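Local coordinates for protein galectin (Xenopus laevis, PDB 3WUC) that is a proto-type galectin of frog skin, a beta-sandwich lectin that holds a galactose-containing glycan and, like its family, probably binds lactose and laminin, at residues Glu6-Ile11 / Leu124-Ile129; Glu23-Ile28 / Leu131-Val136; Asn45-Cys50 / Cys114-Glu119. All blocks are in the same frame, centred on the assembly; numbering follows the deposited sequence. Where two conformers were deposited one is given.

Interaction 1: Glu6-Ile11 / Leu124-Ile129; sequences EPDVRI and LALNNI
Arg-10 curls back over its neighbour strand, its guanidinium passing over the CB of Ala-125 to reach Asn-127. A bend at chi2 (85°) carries the group there, and NH1 and NH2 grip one oxygen end-on: NH2 lies on a lone pair of Asn-127 OD1 at 2.8 Å, whereas NH1 comes from above the amide plane. The two flat groups are turned 64° apart. Thus fixed, Asn-127 turns ND2 to a weak hydrogen bond with a malonate, probably from the crystallisation liquor. NH1 also bonds to Val-9 O, which already accepts a nearly straight bond from Leu-126 N (169°). Pro-7 CB lies against a face of the guanidinium. This fold-back spans a beta bulge: Pro-7 pairs with Asn-127, but Arg-10 pairs with Ala-125, one residue out of step. On the other face Ile-11 and Leu-124 lie side by side, Ile-11 CD1 4.0 Å from Leu-124 CD2, and Val-9 CG2 packs on both methyls of Leu-126. At the end of the ladder Asn-128 OD1 accepts from Glu-6 N at 2.9 Å, its backbone N donates to Glu-6 O, and its ND2 donates to Arg-34 O. The antiparallel pair joins strand 7-12 to strand 120-127, whose other edge bonds to strand 36-39; Leu-124 and Leu-126 meet Val-24 of the opposing sheet, and Arg-10 and Ile-11 pair with a strand of the second subunit, continuing the sheet.

Interaction 2: Glu23-Ile28 / Leu131-Val136; sequences EVRGRI and LISISV
Arg-25 O is gripped by two backbone donors, Ile-132 N at 2.7 Å and Ser-133 N at 3.0 Å, both standing above its carbonyl plane. Sharing one carbonyl between consecutive amides marks a classic beta bulge, with Ile-132 and Ser-133 both facing Arg-25. The extra residue turns the Ile-132 side chain toward the partner strand, where its CD1 lies 3.6 Å from Gly-26 C. Beyond the bulge the antiparallel ladder is regular: Arg-25 N donates to Ser-133 O, and Glu-23 and Ser-135 exchange two nearly straight bonds. The pair forms one margin of the five-stranded sheet of the galectin beta-sandwich, with Val-24 and Ile-134 turned inward onto Leu-124 of the other sheet. On the outer face a water is held by four bonds, donating to Glu-23 O and to Glu-23 OE2 (2.8 Å) and accepting from Ser-133 OG and Ser-135 OG. It links Glu-23 to both serines; Glu-23 OE2 and Ser-135 OG themselves stay 4.1 Å apart. Ser-133 OG also rests against Arg-25 CB and CD. The far ends of Glu-23 and Arg-25 form reciprocal salt bridges with Arg-25 and Glu-23 of the third subunit, while Ser-133, Ile-134 and Ser-135 pair with a strand of the second subunit.

Interaction 3: Asn45-Cys50 / Cys114-Glu119; sequences NLICHC and CRFPIE. With GAL (beta-D-galactopyranose), chain D.
Ile-47 and Phe-116 account for most of the buried surface, and their meeting is a CH-pi contact. CD1 of Ile-47 stands over the centre of the Phe-116 ring, 3.6 Å from the centroid and only 10° off the ring normal. Two torsions put it there: CG1 is anti to the backbone N (chi1 -159°), and the turn about chi2 (70°) swings the terminal methyl toward the 114-119 loop. The ring in turn is brought across with CG in the crowded position between the backbone N and the carbonyl carbon. Its edge faces the chain just before Ile-47, where Leu-46 O lies in the ring plane, 3.4 Å from Phe-116 CE2. Ile-118 meets Ile-47 tip to tip through its CG2, and Cys-114 SG lies 3.8 Å from Ile-47 CG1, so the isoleucine is gripped by three side chains of one loop. Ile-47 sits at the corner of strand 45-53, where a classic bulge opposite Leu-39 redirects the chain. Past that corner His-49 enters the glycan site: its NE2 is hydrogen-bonded to O4 of the galactose at 2.8 Å, while ND1 is held by Asp-38. Arg-115 on the loop bonds to Ile-75 O and to a malonate probably from the crystallisation liquor. Between the two segments the direct contact is apolar, and the polar link is a single water, which donates to Ile-47 O at 2.7 Å and accepts from Arg-115 N. Across this contact, then, the loop meets the strand corner mainly through shape and dispersion, with the water satisfying two backbone groups beside the apolar cluster.

Overall arrangement
Interactions 1 and 2 are neighbours, their centres about 10 Å apart, one in each sheet of the sandwich. Strands 120-127 and 129-136 follow each other in the chain, and the segments of the two contacts alternate along it. They touch where Asp-8 OD2 probably accepts from Leu-131 N and where Ile-11 packs on Ile-134; both also reach the second subunit, so this side of the sandwich serves the assembly. Interaction 3, whose segments fall between those of the other two in sequence, lies about 17 Å from interaction 1 and 20 Å from interaction 2, centre to centre. It reaches the same sheet as interaction 1, toward the galactose site, away from that subunit interface.

Interaction 1: Glu6-Ile11 / Leu124-Ile129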
loop_
_atom_site.group_PDB
_atom_site.type_symbol
_atom_site.label_atom_id
_atom_site.label_comp_id
_atom_site.label_asym_id
_atom_site.label_seq_id
_atom_site.Cartn_x
_atom_site.Cartn_y
_atom_site.Cartn_z
ATOM N N GLU B 6 -2.611 21.281 -15.744
ATOM C CA GLU B 6 -1.318 21.407 -15.099
ATOM C C GLU B 6 -0.594 20.020 -15.138
ATOM O O GLU B 6 -1.174 18.992 -14.756
ATOM C CB GLU B 6 -1.477 21.894 -13.686
ATOM C CG GLU B 6 -0.140 21.978 -12.953
ATOM C CD GLU B 6 -0.288 22.237 -11.472
ATOM O OE1 GLU B 6 -0.111 23.409 -11.045
ATOM O OE2 GLU B 6 -0.549 21.246 -10.736
ATOM N N PRO B 7 0.647 19.952 -15.637
ATOM C CA PRO B 7 1.423 18.720 -15.532
ATOM C C PRO B 7 1.647 18.354 -14.074
ATOM O O PRO B 7 1.819 19.235 -13.172
ATOM C CB PRO B 7 2.699 19.025 -16.292
ATOM C CG PRO B 7 2.778 20.485 -16.338
ATOM C CD PRO B 7 1.388 21.014 -16.356
ATOM N N ASP B 8 1.471 17.092 -13.772
ATOM C CA ASP B 8 1.861 16.542 -12.435
ATOM C C ASP B 8 3.008 15.582 -12.801
ATOM O O ASP B 8 3.779 15.767 -13.758
ATOM C CB ASP B 8 0.722 15.790 -11.639
ATOM C CG ASP B 8 1.088 15.477 -10.073
ATOM O OD1 ASP B 8 1.049 16.437 -9.258
ATOM O OD2 ASP B 8 1.371 14.270 -9.698
ATOM N N VAL B 9 3.076 14.496 -12.050
ATOM C CA VAL B 9 4.207 13.612 -12.253
ATOM C C VAL B 9 4.328 13.103 -13.685
ATOM O O VAL B 9 3.303 12.835 -14.398
ATOM C CB VAL B 9 4.292 12.427 -11.248
ATOM C CG1 VAL B 9 4.561 12.918 -9.847
ATOM C CG2 VAL B 9 3.125 11.467 -11.330
ATOM N N ARG B 10 5.588 12.882 -14.130
ATOM C CA ARG B 10 5.857 12.014 -15.263
ATOM C C ARG B 10 6.800 10.922 -14.839
ATOM O O ARG B 10 7.792 11.193 -14.184
ATOM C CB ARG B 10 6.491 12.714 -16.454
ATOM C CG ARG B 10 5.554 13.588 -17.248
ATOM C CD ARG B 10 5.410 14.956 -16.702
ATOM N NE ARG B 10 4.493 15.705 -17.540
ATOM C CZ ARG B 10 3.157 15.654 -17.530
ATOM N NH1 ARG B 10 2.510 15.067 -16.557
ATOM N NH2 ARG B 10 2.441 16.348 -18.403
ATOM N N ILE B 11 6.480 9.695 -15.168
ATOM C CA ILE B 11 7.276 8.528 -14.832
ATOM C C ILE B 11 7.843 8.008 -16.148
ATOM O O ILE B 11 7.099 7.866 -17.135
ATOM C CB ILE B 11 6.365 7.495 -14.114
ATOM C CG1 ILE B 11 5.892 8.110 -12.798
ATOM C CG2 ILE B 11 7.192 6.232 -13.901
ATOM C CD1 ILE B 11 4.743 7.439 -12.109
ATOM N N LEU B 124 4.330 7.067 -18.105
ATOM C CA LEU B 124 3.072 7.317 -17.382
ATOM C C LEU B 124 3.027 8.726 -16.863
ATOM O O LEU B 124 3.988 9.212 -16.216
ATOM C CB LEU B 124 2.925 6.289 -16.247
ATOM C CG LEU B 124 1.568 6.233 -15.503
ATOM C CD1 LEU B 124 1.375 4.836 -14.966
ATOM C CD2 LEU B 124 1.544 7.320 -14.434
ATOM N N ALA B 125 1.949 9.460 -17.172
ATOM C CA ALA B 125 1.856 10.811 -16.721
ATOM C C ALA B 125 0.557 11.149 -16.055
ATOM O O ALA B 125 -0.477 10.528 -16.459
ATOM C CB ALA B 125 2.021 11.798 -17.908
ATOM N N LEU B 126 0.624 12.079 -15.109
ATOM C CA LEU B 126 -0.534 12.568 -14.405
ATOM C C LEU B 126 -0.682 14.020 -14.719
ATOM O O LEU B 126 0.290 14.790 -14.673
ATOM C CB LEU B 126 -0.379 12.429 -12.870
ATOM C CG LEU B 126 -0.848 11.053 -12.301
ATOM C CD1 LEU B 126 -0.081 9.867 -12.845
ATOM C CD2 LEU B 126 -0.652 11.065 -10.781
ATOM N N ASN B 127 -1.905 14.461 -15.013
ATOM C CA ASN B 127 -2.222 15.841 -15.319
ATOM C C ASN B 127 -3.477 16.199 -14.494
ATOM O O ASN B 127 -4.525 15.492 -14.528
ATOM C CB ASN B 127 -2.456 16.032 -16.840
ATOM C CG ASN B 127 -1.166 15.828 -17.683
ATOM O OD1 ASN B 127 -0.122 16.261 -17.305
ATOM N ND2 ASN B 127 -1.275 15.194 -18.792
ATOM N N ASN B 128 -3.374 17.323 -13.772
ATOM C CA ASN B 128 -4.418 17.814 -12.856
ATOM C C ASN B 128 -4.800 16.769 -11.765
ATOM O O ASN B 128 -5.927 16.753 -11.251
ATOM C CB ASN B 128 -5.647 18.180 -13.716
ATOM C CG ASN B 128 -5.604 19.634 -14.196
ATOM O OD1 ASN B 128 -4.636 20.339 -13.910
ATOM N ND2 ASN B 128 -6.658 20.088 -14.868
ATOM N N ILE B 129 -3.834 15.978 -11.384
ATOM C CA ILE B 129 -4.000 15.056 -10.261
ATOM C C ILE B 129 -2.660 14.860 -9.615
ATOM O O ILE B 129 -1.615 14.666 -10.285
ATOM C CB ILE B 129 -4.653 13.755 -10.805
ATOM C CG1 ILE B 129 -4.702 12.729 -9.645
ATOM C CG2 ILE B 129 -3.886 13.133 -11.953
ATOM C CD1 ILE B 129 -5.443 11.427 -9.941
#

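Interaction 2: Glu23-Ile28 / Leu131-Val136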
loop_
_atom_site.group_PDB
_atom_site.type_symbol
_atom_site.label_atom_id
_atom_site.label_comp_id
_atom_site.label_asym_id
_atom_site.label_seq_id
_atom_site.Cartn_x
_atom_site.Cartn_y
_atom_site.Cartn_z
ATOM N N GLU B 23 -1.276 0.507 -10.832
ATOM C CA GLU B 23 -2.252 1.145 -9.986
ATOM C C GLU B 23 -1.784 2.579 -9.650
ATOM O O GLU B 23 -0.656 2.745 -9.236
ATOM C CB GLU B 23 -2.380 0.371 -8.667
ATOM C CG GLU B 23 -3.281 1.061 -7.651
ATOM C CD GLU B 23 -3.301 0.344 -6.287
ATOM O OE1 GLU B 23 -3.533 -0.926 -6.314
ATOM O OE2 GLU B 23 -2.937 1.067 -5.262
ATOM N N VAL B 24 -2.612 3.579 -9.899
ATOM C CA VAL B 24 -2.354 5.008 -9.684
ATOM C C VAL B 24 -3.405 5.542 -8.735
ATOM O O VAL B 24 -4.608 5.485 -9.024
ATOM C CB VAL B 24 -2.423 5.793 -11.044
ATOM C CG1 VAL B 24 -2.178 7.268 -10.848
ATOM C CG2 VAL B 24 -1.498 5.178 -12.064
ATOM N N ARG B 25 -2.943 6.012 -7.599
ATOM C CA ARG B 25 -3.693 6.791 -6.640
ATOM C C ARG B 25 -3.220 8.217 -6.582
ATOM O O ARG B 25 -2.014 8.462 -6.566
ATOM C CB ARG B 25 -3.534 6.146 -5.255
ATOM C CG ARG B 25 -4.200 4.830 -5.186
ATOM C CD ARG B 25 -4.061 4.184 -3.777
ATOM N NE ARG B 25 -4.860 4.903 -2.791
ATOM C CZ ARG B 25 -5.061 4.504 -1.529
ATOM N NH1 ARG B 25 -4.546 3.363 -1.119
ATOM N NH2 ARG B 25 -5.804 5.239 -0.725
ATOM N N GLY B 26 -4.166 9.114 -6.560
ATOM C CA GLY B 26 -3.843 10.521 -6.470
ATOM C C GLY B 26 -5.000 11.364 -6.095
ATOM O O GLY B 26 -6.113 10.878 -6.044
ATOM N N ARG B 27 -4.755 12.659 -5.866
ATOM C CA ARG B 27 -5.797 13.581 -5.445
ATOM C C ARG B 27 -6.117 14.523 -6.644
ATOM O O ARG B 27 -5.232 15.245 -7.119
ATOM C CB ARG B 27 -5.425 14.413 -4.215
ATOM C CG ARG B 27 -6.531 15.356 -3.805
ATOM C CD ARG B 27 -6.258 16.078 -2.460
ATOM N NE ARG B 27 -6.183 15.107 -1.344
ATOM C CZ ARG B 27 -7.204 14.611 -0.625
ATOM N NH1 ARG B 27 -8.484 15.002 -0.784
ATOM N NH2 ARG B 27 -6.935 13.706 0.314
ATOM N N ILE B 28 -7.358 14.515 -7.078
ATOM C CA ILE B 28 -7.773 15.288 -8.235
ATOM C C ILE B 28 -7.724 16.751 -7.842
ATOM O O ILE B 28 -8.181 17.099 -6.724
ATOM C CB ILE B 28 -9.165 14.921 -8.703
ATOM C CG1 ILE B 28 -9.227 13.466 -9.105
ATOM C CG2 ILE B 28 -9.556 15.835 -9.897
ATOM C CD1 ILE B 28 -10.624 12.933 -9.115
ATOM N N LEU B 131 0.076 13.020 -7.325
ATOM C CA LEU B 131 0.417 11.654 -6.966
ATOM C C LEU B 131 0.252 11.342 -5.498
ATOM O O LEU B 131 0.750 12.084 -4.662
ATOM C CB LEU B 131 1.875 11.356 -7.346
ATOM C CG LEU B 131 2.317 9.895 -7.152
ATOM C CD1 LEU B 131 1.574 8.888 -8.008
ATOM C CD2 LEU B 131 3.845 9.865 -7.357
ATOM N N ILE B 132 -0.410 10.208 -5.183
ATOM C CA ILE B 132 -0.350 9.605 -3.861
ATOM C C ILE B 132 0.519 8.368 -3.931
ATOM O O ILE B 132 1.423 8.209 -3.078
ATOM C CB ILE B 132 -1.742 9.316 -3.286
ATOM C CG1 ILE B 132 -2.460 10.621 -2.995
ATOM C CG2 ILE B 132 -1.643 8.466 -2.027
ATOM C CD1 ILE B 132 -3.936 10.402 -2.773
ATOM N N SER B 133 0.282 7.441 -4.872
ATOM C CA SER B 133 1.102 6.267 -4.988
ATOM C C SER B 133 0.930 5.665 -6.370
ATOM O O SER B 133 -0.118 5.846 -7.024
ATOM C CB SER B 133 0.852 5.233 -3.916
ATOM O OG SER B 133 -0.502 4.740 -4.031
ATOM N N ILE B 134 1.961 5.006 -6.800
ATOM C CA ILE B 134 1.956 4.192 -7.974
ATOM C C ILE B 134 2.491 2.803 -7.637
ATOM O O ILE B 134 3.479 2.692 -6.953
ATOM C CB ILE B 134 2.736 4.813 -9.141
ATOM C CG1 ILE B 134 2.833 3.862 -10.275
ATOM C CG2 ILE B 134 4.154 5.139 -8.716
ATOM C CD1 ILE B 134 3.247 4.535 -11.555
ATOM N N SER B 135 1.760 1.768 -8.013
ATOM C CA SER B 135 2.173 0.383 -7.745
ATOM C C SER B 135 2.062 -0.486 -8.940
ATOM O O SER B 135 1.096 -0.362 -9.704
ATOM C CB SER B 135 1.206 -0.195 -6.619
ATOM O OG SER B 135 1.126 0.716 -5.507
ATOM N N VAL B 136 3.011 -1.391 -9.142
ATOM C CA VAL B 136 2.952 -2.346 -10.254
ATOM C C VAL B 136 2.877 -3.787 -9.770
ATOM O O VAL B 136 3.460 -4.151 -8.734
ATOM C CB VAL B 136 4.115 -2.141 -11.282
ATOM C CG1 VAL B 136 4.055 -0.781 -11.908
ATOM C CG2 VAL B 136 5.447 -2.391 -10.666
HETATM O O HOH W 1 -0.725 2.597 -6.002
#

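Interaction 3: Asn45-Cys50 / Cys114-Glu119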
loop_
_atom_site.group_PDB
_atom_site.type_symbol
_atom_site.label_atom_id
_atom_site.label_comp_id
_atom_site.label_asym_id
_atom_site.label_seq_id
_atom_site.Cartn_x
_atom_site.Cartn_y
_atom_site.Cartn_z
ATOM N N ASN B 45 3.255 9.558 -27.955
ATOM C CA ASN B 45 2.819 8.236 -28.362
ATOM C C ASN B 45 2.225 7.575 -27.125
ATOM O O ASN B 45 2.927 6.881 -26.374
ATOM C CB ASN B 45 3.932 7.393 -28.925
ATOM C CG ASN B 45 4.427 7.969 -30.229
ATOM O OD1 ASN B 45 3.849 7.752 -31.282
ATOM N ND2 ASN B 45 5.394 8.848 -30.097
ATOM N N LEU B 46 0.912 7.706 -27.071
ATOM C CA LEU B 46 0.054 7.235 -25.931
ATOM C C LEU B 46 -0.798 6.065 -26.385
ATOM O O LEU B 46 -1.612 6.172 -27.293
ATOM C CB LEU B 46 -0.739 8.336 -25.376
ATOM C CG LEU B 46 -0.057 9.648 -24.874
ATOM C CD1 LEU B 46 -0.946 10.747 -24.408
ATOM C CD2 LEU B 46 0.962 9.195 -23.800
ATOM N N ILE B 47 -0.677 4.918 -25.720
ATOM C CA ILE B 47 -1.580 3.787 -25.958
ATOM C C ILE B 47 -2.877 3.997 -25.193
ATOM O O ILE B 47 -3.889 3.445 -25.664
ATOM C CB ILE B 47 -0.935 2.403 -25.613
ATOM C CG1 ILE B 47 -1.603 1.254 -26.277
ATOM C CG2 ILE B 47 -0.739 2.215 -24.103
ATOM C CD1 ILE B 47 -1.360 1.215 -27.777
ATOM N N CYS B 48 -2.848 4.751 -24.092
ATOM C CA CYS B 48 -4.077 5.058 -23.397
ATOM C C CYS B 48 -3.984 6.390 -22.700
ATOM O O CYS B 48 -3.197 6.554 -21.777
ATOM C CB CYS B 48 -4.394 3.925 -22.415
ATOM S SG CYS B 48 -6.029 4.176 -21.603
ATOM N N HIS B 49 -4.765 7.356 -23.160
ATOM C CA HIS B 49 -5.008 8.626 -22.489
ATOM C C HIS B 49 -6.369 8.531 -21.844
ATOM O O HIS B 49 -7.323 8.332 -22.560
ATOM C CB HIS B 49 -5.012 9.735 -23.550
ATOM C CG HIS B 49 -5.576 11.072 -23.141
ATOM N ND1 HIS B 49 -4.956 11.966 -22.294
ATOM C CD2 HIS B 49 -6.676 11.744 -23.581
ATOM C CE1 HIS B 49 -5.632 13.085 -22.216
ATOM N NE2 HIS B 49 -6.676 12.982 -23.004
ATOM N N CYS B 50 -6.439 8.523 -20.507
ATOM C CA CYS B 50 -7.697 8.334 -19.743
ATOM C C CYS B 50 -7.981 9.672 -19.117
ATOM O O CYS B 50 -7.297 10.121 -18.228
ATOM C CB CYS B 50 -7.458 7.269 -18.687
ATOM S SG CYS B 50 -8.893 7.010 -17.648
ATOM N N CYS B 114 -5.491 -2.022 -27.836
ATOM C CA CYS B 114 -4.287 -1.365 -28.273
ATOM C C CYS B 114 -4.452 -0.937 -29.758
ATOM O O CYS B 114 -4.719 -1.819 -30.579
ATOM C CB CYS B 114 -3.078 -2.242 -28.157
ATOM S SG CYS B 114 -2.530 -2.444 -26.442
ATOM N N ARG B 115 -4.356 0.340 -30.034
ATOM C CA ARG B 115 -4.531 0.829 -31.432
ATOM C C ARG B 115 -3.291 0.739 -32.268
ATOM O O ARG B 115 -3.359 0.911 -33.465
ATOM C CB ARG B 115 -4.993 2.204 -31.399
ATOM C CG ARG B 115 -6.482 2.123 -30.953
ATOM C CD ARG B 115 -6.946 3.473 -30.672
ATOM N NE ARG B 115 -8.399 3.554 -30.582
ATOM C CZ ARG B 115 -9.027 4.699 -30.350
ATOM N NH1 ARG B 115 -10.381 4.726 -30.294
ATOM N NH2 ARG B 115 -8.326 5.808 -30.127
ATOM N N PHE B 116 -2.148 0.534 -31.629
ATOM C CA PHE B 116 -0.866 0.302 -32.331
ATOM C C PHE B 116 -0.074 -0.753 -31.577
ATOM O O PHE B 116 -0.345 -0.949 -30.398
ATOM C CB PHE B 116 -0.054 1.600 -32.557
ATOM C CG PHE B 116 0.252 2.405 -31.304
ATOM C CD1 PHE B 116 1.383 2.148 -30.541
ATOM C CD2 PHE B 116 -0.611 3.401 -30.862
ATOM C CE1 PHE B 116 1.642 2.896 -29.373
ATOM C CE2 PHE B 116 -0.326 4.153 -29.748
ATOM C CZ PHE B 116 0.774 3.871 -28.992
ATOM N N PRO B 117 0.846 -1.487 -32.228
ATOM C CA PRO B 117 1.574 -2.515 -31.541
ATOM C C PRO B 117 2.479 -1.910 -30.456
ATOM O O PRO B 117 3.167 -0.863 -30.679
ATOM C CB PRO B 117 2.394 -3.193 -32.653
ATOM C CG PRO B 117 1.503 -3.040 -33.856
ATOM C CD PRO B 117 0.992 -1.655 -33.704
ATOM N N ILE B 118 2.381 -2.484 -29.274
ATOM C CA ILE B 118 3.239 -2.042 -28.144
ATOM C C ILE B 118 3.463 -3.198 -27.202
ATOM O O ILE B 118 2.583 -3.904 -26.899
ATOM C CB ILE B 118 2.637 -0.829 -27.414
ATOM C CG1 ILE B 118 3.569 -0.347 -26.285
ATOM C CG2 ILE B 118 1.240 -1.179 -26.950
ATOM C CD1 ILE B 118 3.210 1.058 -25.825
ATOM N N GLU B 119 4.694 -3.426 -26.770
ATOM C CA GLU B 119 4.990 -4.533 -25.867
ATOM C C GLU B 119 5.381 -4.041 -24.473
ATOM O O GLU B 119 5.329 -4.796 -23.571
ATOM C CB GLU B 119 6.065 -5.470 -26.405
ATOM C CG GLU B 119 5.459 -6.416 -27.501
ATOM C CD GLU B 119 4.210 -7.254 -26.997
ATOM O OE1 GLU B 119 4.287 -8.012 -25.959
ATOM O OE2 GLU B 119 3.126 -7.189 -27.634
HETATM C C1 GAL D . -8.514 17.208 -26.923
HETATM C C2 GAL D . -7.844 17.774 -25.700
HETATM C C3 GAL D . -6.635 16.947 -25.324
HETATM C C4 GAL D . -7.041 15.481 -25.227
HETATM C C5 GAL D . -7.743 15.073 -26.542
HETATM C C6 GAL D . -8.192 13.629 -26.463
HETATM O O2 GAL D . -7.378 19.097 -26.066
HETATM O O3 GAL D . -5.990 17.467 -24.195
HETATM O O4 GAL D . -7.856 15.261 -24.048
HETATM O O5 GAL D . -8.897 15.883 -26.699
HETATM O O6 GAL D . -8.919 13.222 -27.611
HETATM O O HOH W 2 -4.874 1.993 -27.781
#